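Local atomic coordinates of probable transcriptional regulator (Pseudomonas aeruginosa, PDB entry 2ESN), a protein that is a probable LysR-type transcriptional regulator, expected to bind DNA through a helix-turn-helix domain and to sense a still unidentified small-molecule effector. Residues Tyr178-Arg183 and Pro270-Ile275; Arg202-Thr207 and Phe248-Pro253. One frame throughout, in Å; residues are numbered along the deposited sequence.

Contact 1 of 2, residues Tyr178-Arg183 and Pro270-Ile275; sequences YVVVAR and PAPFDI
Val-180 and Tyr-178, two residues apart on one strand, both direct their CB atoms at the chain that leaves the neighbouring strand 266-269 and curls back toward them. Val-180 does most of the touching, and with one methyl. Its CG1 is anti to the backbone N (chi1 175°), which leaves CG2 anti to the carbonyl carbon and set against the turn. From there CG2 lies 3.8 Å from Ala-271 CA and 4.1 Å from Ala-271 CB, with Pro-272 CD at 4.2 Å, so the methyl rests on the bend where Ala-271 runs into the proline ring. Tyr-198 of helix 195-199 also packs on Val-180 and Pro-272.

Tyr-178 makes its closest approach with its first side-chain carbon, CB. Ile-275 reaches out with an extended chain (chi2 162°), and its terminal CD1 stops 3.9 Å from Tyr-178 CB. The phenol itself leads away from the loop, CG lying anti to the carbonyl carbon, and its OH is hydrogen-bonded to Tyr-157 OH.

Between the backbones the polar link is made by water. One molecule donates to Tyr-178 O and accepts from Ala-271 N, 3.0 Å in each case, so that it bridges the strand and the loop through their backbones. A second accepts from Tyr-178 N at 2.8 Å and gives a weak bond to Ile-275 O.

This is where an antiparallel pair comes apart: Val-180 still bonds to Tyr-269 through the backbone, and after Tyr-269 the chain leaves strand 266-269 for the connection to strand 278-285, at the surface of the LysR effector-binding domain, which has the periplasmic-binding-protein fold.

Contact 2 of 2, residues Arg202-Thr207 and Phe248-Pro253; sequences RHAVVT and FLLTAP
At the edge of the His-203 imidazole, in the ring plane, sits a water 2.8 Å from ND1, and the same water is hydrogen-bonded to Thr-251 OG1. The other ring nitrogen, NE2, is bonded to the carbonyl of Tyr-198, so both nitrogens are bonded, which should hold the ring in its orientation. The Tyr-198 ring meets the imidazole with the planes about 60° apart. Leu-249 runs alongside the histidine, pointing the same way, and brings its CB obliquely to 3.7 Å from His-203 ND1.

The second flat pair lies at the start of the strands. Arg-202 and Phe-248 also extend side by side; the arginine chain bends at chi3 (81°) and carries NH1 to 3.7 Å from Phe-248 CZ. The guanidinium and phenyl planes stand 85° apart, in an oblique approach. NH2 is hydrogen-bonded to Val-130 O of the second subunit, so this end of the pair reaches the subunit interface.

Two backbone bonds join the strands: Leu-249 N to Arg-202 O, 3.0 Å, and Ala-204 N to Leu-249 O, 2.7 Å and nearly along the C=O axis. Leu-249 thus uses both its N-H and its carbonyl. Past this point the strands diverge, and a water steps in, donating to Ala-204 O and accepting from Thr-251 N. Leu-250, its CG anti to the backbone N, swings CD1 to 3.9 Å from Val-206 CG2, beneath helix 236-244.

Parallel neighbours bridged in this way, with a helix packed over the Ala-204 and Leu-250 side, belong to the alpha/beta sheet of a periplasmic-binding-protein-like subdomain, here in the LysR effector-binding region.

After the N-terminal helix-turn-helix region, helix 68-87 and the strands up to 153-157, the chain forms strand 168-183, then passes through helix 195-199 into strand 202-206. After strand 228-233 and helix 236-244 it returns as strand 249-253, and this closes contact 2 over 40 intervening residues. Helix 254-264 follows, strand 266-269 pairs with 168-183, and the loop after it packs on 178-183 as contact 1, whose longer loop therefore encloses contact 2 completely. The two contacts touch through a probable hydrogen bond, Val-181 N to Leu-250 O at 2.9 Å. Strand 249-253 thus joins the parallel strands 202-206 and 228-233 to the antiparallel 168-183, while contact 1 folds the 270-275 loop onto the latter.

Contact 1 of 2, residues Tyr178-Arg183 and Pro270-Ile275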
loop_
_atom_site.group_PDB
_atom_site.type_symbol
_atom_site.label_atom_id
_atom_site.label_comp_id
_atom_site.label_asym_id
_atom_site.label_seq_id
_atom_site.Cartn_x
_atom_site.Cartn_y
_atom_site.Cartn_z
ATOM N N TYR C 178 -2.682 17.142 33.224
ATOM C CA TYR C 178 -3.220 15.831 33.598
ATOM C C TYR C 178 -3.619 15.779 35.072
ATOM O O TYR C 178 -3.004 16.452 35.908
ATOM C CB TYR C 178 -2.209 14.730 33.363
ATOM C CG TYR C 178 -2.167 14.253 31.934
ATOM C CD1 TYR C 178 -1.648 15.071 30.933
ATOM C CD2 TYR C 178 -2.648 12.984 31.575
ATOM C CE1 TYR C 178 -1.647 14.654 29.582
ATOM C CE2 TYR C 178 -2.611 12.529 30.254
ATOM C CZ TYR C 178 -2.113 13.377 29.262
ATOM O OH TYR C 178 -2.093 12.979 27.941
ATOM N N VAL C 179 -4.669 14.995 35.365
ATOM C CA VAL C 179 -5.071 14.726 36.706
ATOM C C VAL C 179 -5.338 13.216 36.805
ATOM O O VAL C 179 -5.370 12.563 35.799
ATOM C CB VAL C 179 -6.325 15.550 37.122
ATOM C CG1 VAL C 179 -6.002 17.030 37.206
ATOM C CG2 VAL C 179 -7.568 15.274 36.191
ATOM N N VAL C 180 -5.455 12.704 38.034
ATOM C CA VAL C 180 -5.752 11.314 38.378
ATOM C C VAL C 180 -7.235 11.340 38.710
ATOM O O VAL C 180 -7.697 12.184 39.485
ATOM C CB VAL C 180 -4.918 10.819 39.589
ATOM C CG1 VAL C 180 -5.334 9.389 40.010
ATOM C CG2 VAL C 180 -3.428 10.805 39.196
ATOM N N VAL C 181 -7.944 10.401 38.086
ATOM C CA VAL C 181 -9.345 10.250 38.168
ATOM C C VAL C 181 -9.612 8.890 38.784
ATOM O O VAL C 181 -8.924 7.937 38.449
ATOM C CB VAL C 181 -9.883 10.279 36.685
ATOM C CG1 VAL C 181 -11.252 9.751 36.600
ATOM C CG2 VAL C 181 -9.718 11.716 36.052
ATOM N N ALA C 182 -10.574 8.816 39.722
ATOM C CA ALA C 182 -11.093 7.549 40.272
ATOM C C ALA C 182 -12.577 7.675 40.336
ATOM O O ALA C 182 -13.075 8.783 40.304
ATOM C CB ALA C 182 -10.587 7.337 41.665
ATOM N N ARG C 183 -13.287 6.543 40.453
ATOM C CA ARG C 183 -14.692 6.612 40.812
ATOM C C ARG C 183 -14.827 7.496 42.073
ATOM O O ARG C 183 -13.889 7.579 42.932
ATOM C CB ARG C 183 -15.297 5.224 41.026
ATOM C CG ARG C 183 -14.700 4.378 42.190
ATOM C CD ARG C 183 -15.840 3.601 42.799
ATOM N NE ARG C 183 -16.367 2.631 41.884
ATOM C CZ ARG C 183 -17.619 2.453 41.480
ATOM N NH1 ARG C 183 -17.818 1.452 40.643
ATOM N NH2 ARG C 183 -18.633 3.218 41.857
ATOM N N PRO C 270 -5.015 15.843 42.148
ATOM C CA PRO C 270 -3.671 16.116 41.610
ATOM C C PRO C 270 -2.869 14.824 41.547
ATOM O O PRO C 270 -3.080 13.931 42.354
ATOM C CB PRO C 270 -3.091 17.125 42.593
ATOM C CG PRO C 270 -3.986 16.943 43.886
ATOM C CD PRO C 270 -5.311 16.535 43.430
ATOM N N ALA C 271 -2.003 14.697 40.549
ATOM C CA ALA C 271 -1.134 13.556 40.489
ATOM C C ALA C 271 -0.131 13.623 41.641
ATOM O O ALA C 271 0.403 14.699 41.908
ATOM C CB ALA C 271 -0.395 13.522 39.160
ATOM N N PRO C 272 0.179 12.478 42.272
ATOM C CA PRO C 272 1.227 12.416 43.259
ATOM C C PRO C 272 2.682 12.351 42.697
ATOM O O PRO C 272 3.576 11.847 43.378
ATOM C CB PRO C 272 0.894 11.114 43.976
ATOM C CG PRO C 272 0.397 10.244 42.916
ATOM C CD PRO C 272 -0.449 11.147 42.084
ATOM N N PHE C 273 2.909 12.841 41.480
ATOM C CA PHE C 273 4.241 12.941 40.885
ATOM C C PHE C 273 4.161 14.080 39.874
ATOM O O PHE C 273 3.065 14.604 39.583
ATOM C CB PHE C 273 4.671 11.611 40.222
ATOM C CG PHE C 273 3.628 10.995 39.351
ATOM C CD1 PHE C 273 3.640 11.191 37.967
ATOM C CD2 PHE C 273 2.642 10.179 39.887
ATOM C CE1 PHE C 273 2.654 10.616 37.141
ATOM C CE2 PHE C 273 1.641 9.589 39.056
ATOM C CZ PHE C 273 1.638 9.824 37.698
ATOM N N ASP C 274 5.308 14.481 39.341
ATOM C CA ASP C 274 5.374 15.660 38.472
ATOM C C ASP C 274 5.002 15.241 37.067
ATOM O O ASP C 274 5.604 14.314 36.542
ATOM C CB ASP C 274 6.812 16.267 38.438
ATOM C CG ASP C 274 7.296 16.751 39.815
ATOM O OD1 ASP C 274 6.439 17.167 40.647
ATOM O OD2 ASP C 274 8.549 16.715 40.052
ATOM N N ILE C 275 4.054 15.950 36.455
ATOM C CA ILE C 275 3.761 15.774 35.018
ATOM C C ILE C 275 3.788 17.129 34.370
ATOM O O ILE C 275 3.093 18.015 34.815
ATOM C CB ILE C 275 2.337 15.164 34.774
ATOM C CG1 ILE C 275 2.093 13.923 35.654
ATOM C CG2 ILE C 275 2.175 14.794 33.300
ATOM C CD1 ILE C 275 0.523 13.508 35.808
HETATM O O HOH W 1 -0.010 17.924 33.340
HETATM O O HOH W 2 -1.939 17.017 38.632
#

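Contact 2 of 2, residues Arg202-Thr207 and Phe248-Pro253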
loop_
_atom_site.group_PDB
_atom_site.type_symbol
_atom_site.label_atom_id
_atom_site.label_comp_id
_atom_site.label_asym_id
_atom_site.label_seq_id
_atom_site.Cartn_x
_atom_site.Cartn_y
_atom_site.Cartn_z
ATOM N N ARG C 202 -4.824 -0.860 40.084
ATOM C CA ARG C 202 -4.719 -1.110 38.655
ATOM C C ARG C 202 -5.177 0.146 37.884
ATOM O O ARG C 202 -5.902 1.024 38.422
ATOM C CB ARG C 202 -5.496 -2.381 38.275
ATOM C CG ARG C 202 -4.954 -3.682 38.950
ATOM C CD ARG C 202 -5.868 -4.848 38.723
ATOM N NE ARG C 202 -5.631 -5.416 37.400
ATOM C CZ ARG C 202 -6.565 -5.984 36.616
ATOM N NH1 ARG C 202 -7.856 -6.054 36.992
ATOM N NH2 ARG C 202 -6.207 -6.484 35.406
ATOM N N HIS C 203 -4.749 0.229 36.631
ATOM C CA HIS C 203 -4.800 1.468 35.907
ATOM C C HIS C 203 -5.419 1.289 34.537
ATOM O O HIS C 203 -5.226 0.239 33.886
ATOM C CB HIS C 203 -3.417 2.084 35.782
ATOM C CG HIS C 203 -2.873 2.595 37.064
ATOM N ND1 HIS C 203 -2.951 3.915 37.429
ATOM C CD2 HIS C 203 -2.246 1.958 38.083
ATOM C CE1 HIS C 203 -2.400 4.071 38.621
ATOM N NE2 HIS C 203 -1.954 2.901 39.028
ATOM N N ALA C 204 -6.200 2.306 34.109
ATOM C CA ALA C 204 -6.710 2.335 32.740
ATOM C C ALA C 204 -5.763 3.255 31.989
ATOM O O ALA C 204 -5.358 4.265 32.512
ATOM C CB ALA C 204 -8.123 2.882 32.678
ATOM N N VAL C 205 -5.404 2.924 30.754
ATOM C CA VAL C 205 -4.382 3.729 30.067
ATOM C C VAL C 205 -4.836 4.016 28.650
ATOM O O VAL C 205 -5.395 3.149 27.975
ATOM C CB VAL C 205 -3.009 2.958 30.058
ATOM C CG1 VAL C 205 -2.007 3.651 29.205
ATOM C CG2 VAL C 205 -2.480 2.850 31.512
ATOM N N VAL C 206 -4.685 5.259 28.232
ATOM C CA VAL C 206 -5.149 5.697 26.937
ATOM C C VAL C 206 -3.969 5.673 25.933
ATOM O O VAL C 206 -2.983 6.332 26.130
ATOM C CB VAL C 206 -5.768 7.101 27.044
ATOM C CG1 VAL C 206 -6.168 7.631 25.641
ATOM C CG2 VAL C 206 -7.011 7.082 27.938
ATOM N N THR C 207 -4.103 4.898 24.868
ATOM C CA THR C 207 -3.069 4.698 23.863
ATOM C C THR C 207 -3.722 4.990 22.500
ATOM O O THR C 207 -4.199 4.075 21.859
ATOM C CB THR C 207 -2.586 3.244 23.889
ATOM O OG1 THR C 207 -3.712 2.377 23.896
ATOM C CG2 THR C 207 -1.859 2.965 25.142
ATOM N N PHE C 248 -10.324 1.157 39.042
ATOM C CA PHE C 248 -9.145 1.570 38.277
ATOM C C PHE C 248 -8.903 3.038 38.315
ATOM O O PHE C 248 -9.849 3.829 38.258
ATOM C CB PHE C 248 -9.225 1.104 36.832
ATOM C CG PHE C 248 -9.496 -0.376 36.668
ATOM C CD1 PHE C 248 -10.014 -0.833 35.489
ATOM C CD2 PHE C 248 -9.185 -1.307 37.654
ATOM C CE1 PHE C 248 -10.259 -2.181 35.258
ATOM C CE2 PHE C 248 -9.431 -2.702 37.454
ATOM C CZ PHE C 248 -9.950 -3.135 36.256
ATOM N N LEU C 249 -7.626 3.423 38.302
ATOM C CA LEU C 249 -7.271 4.799 38.193
ATOM C C LEU C 249 -6.929 5.172 36.731
ATOM O O LEU C 249 -6.458 4.316 35.960
ATOM C CB LEU C 249 -6.089 5.066 39.114
ATOM C CG LEU C 249 -6.324 4.763 40.623
ATOM C CD1 LEU C 249 -5.133 5.245 41.424
ATOM C CD2 LEU C 249 -7.577 5.499 41.106
ATOM N N LEU C 250 -7.156 6.434 36.358
ATOM C CA LEU C 250 -6.895 6.890 35.022
ATOM C C LEU C 250 -6.200 8.221 35.150
ATOM O O LEU C 250 -6.637 9.063 35.919
ATOM C CB LEU C 250 -8.200 7.027 34.205
ATOM C CG LEU C 250 -8.130 7.858 32.891
ATOM C CD1 LEU C 250 -7.370 7.077 31.780
ATOM C CD2 LEU C 250 -9.544 8.220 32.386
ATOM N N THR C 251 -5.126 8.431 34.409
ATOM C CA THR C 251 -4.402 9.733 34.490
ATOM C C THR C 251 -4.653 10.428 33.133
ATOM O O THR C 251 -4.184 9.937 32.096
ATOM C CB THR C 251 -2.893 9.523 34.768
ATOM O OG1 THR C 251 -2.748 8.551 35.852
ATOM C CG2 THR C 251 -2.198 10.910 35.043
ATOM N N ALA C 252 -5.452 11.504 33.154
ATOM C CA ALA C 252 -6.166 11.982 31.963
ATOM C C ALA C 252 -6.086 13.493 31.919
ATOM O O ALA C 252 -5.979 14.121 32.955
ATOM C CB ALA C 252 -7.680 11.647 32.060
ATOM N N PRO C 253 -6.241 14.068 30.723
ATOM C CA PRO C 253 -6.442 15.477 30.616
ATOM C C PRO C 253 -7.582 15.983 31.480
ATOM O O PRO C 253 -8.728 15.457 31.418
ATOM C CB PRO C 253 -6.752 15.693 29.124
ATOM C CG PRO C 253 -6.120 14.440 28.413
ATOM C CD PRO C 253 -6.255 13.354 29.421
HETATM O O HOH W 3 -3.711 6.059 35.834
HETATM O O HOH W 4 -3.810 6.487 32.756
#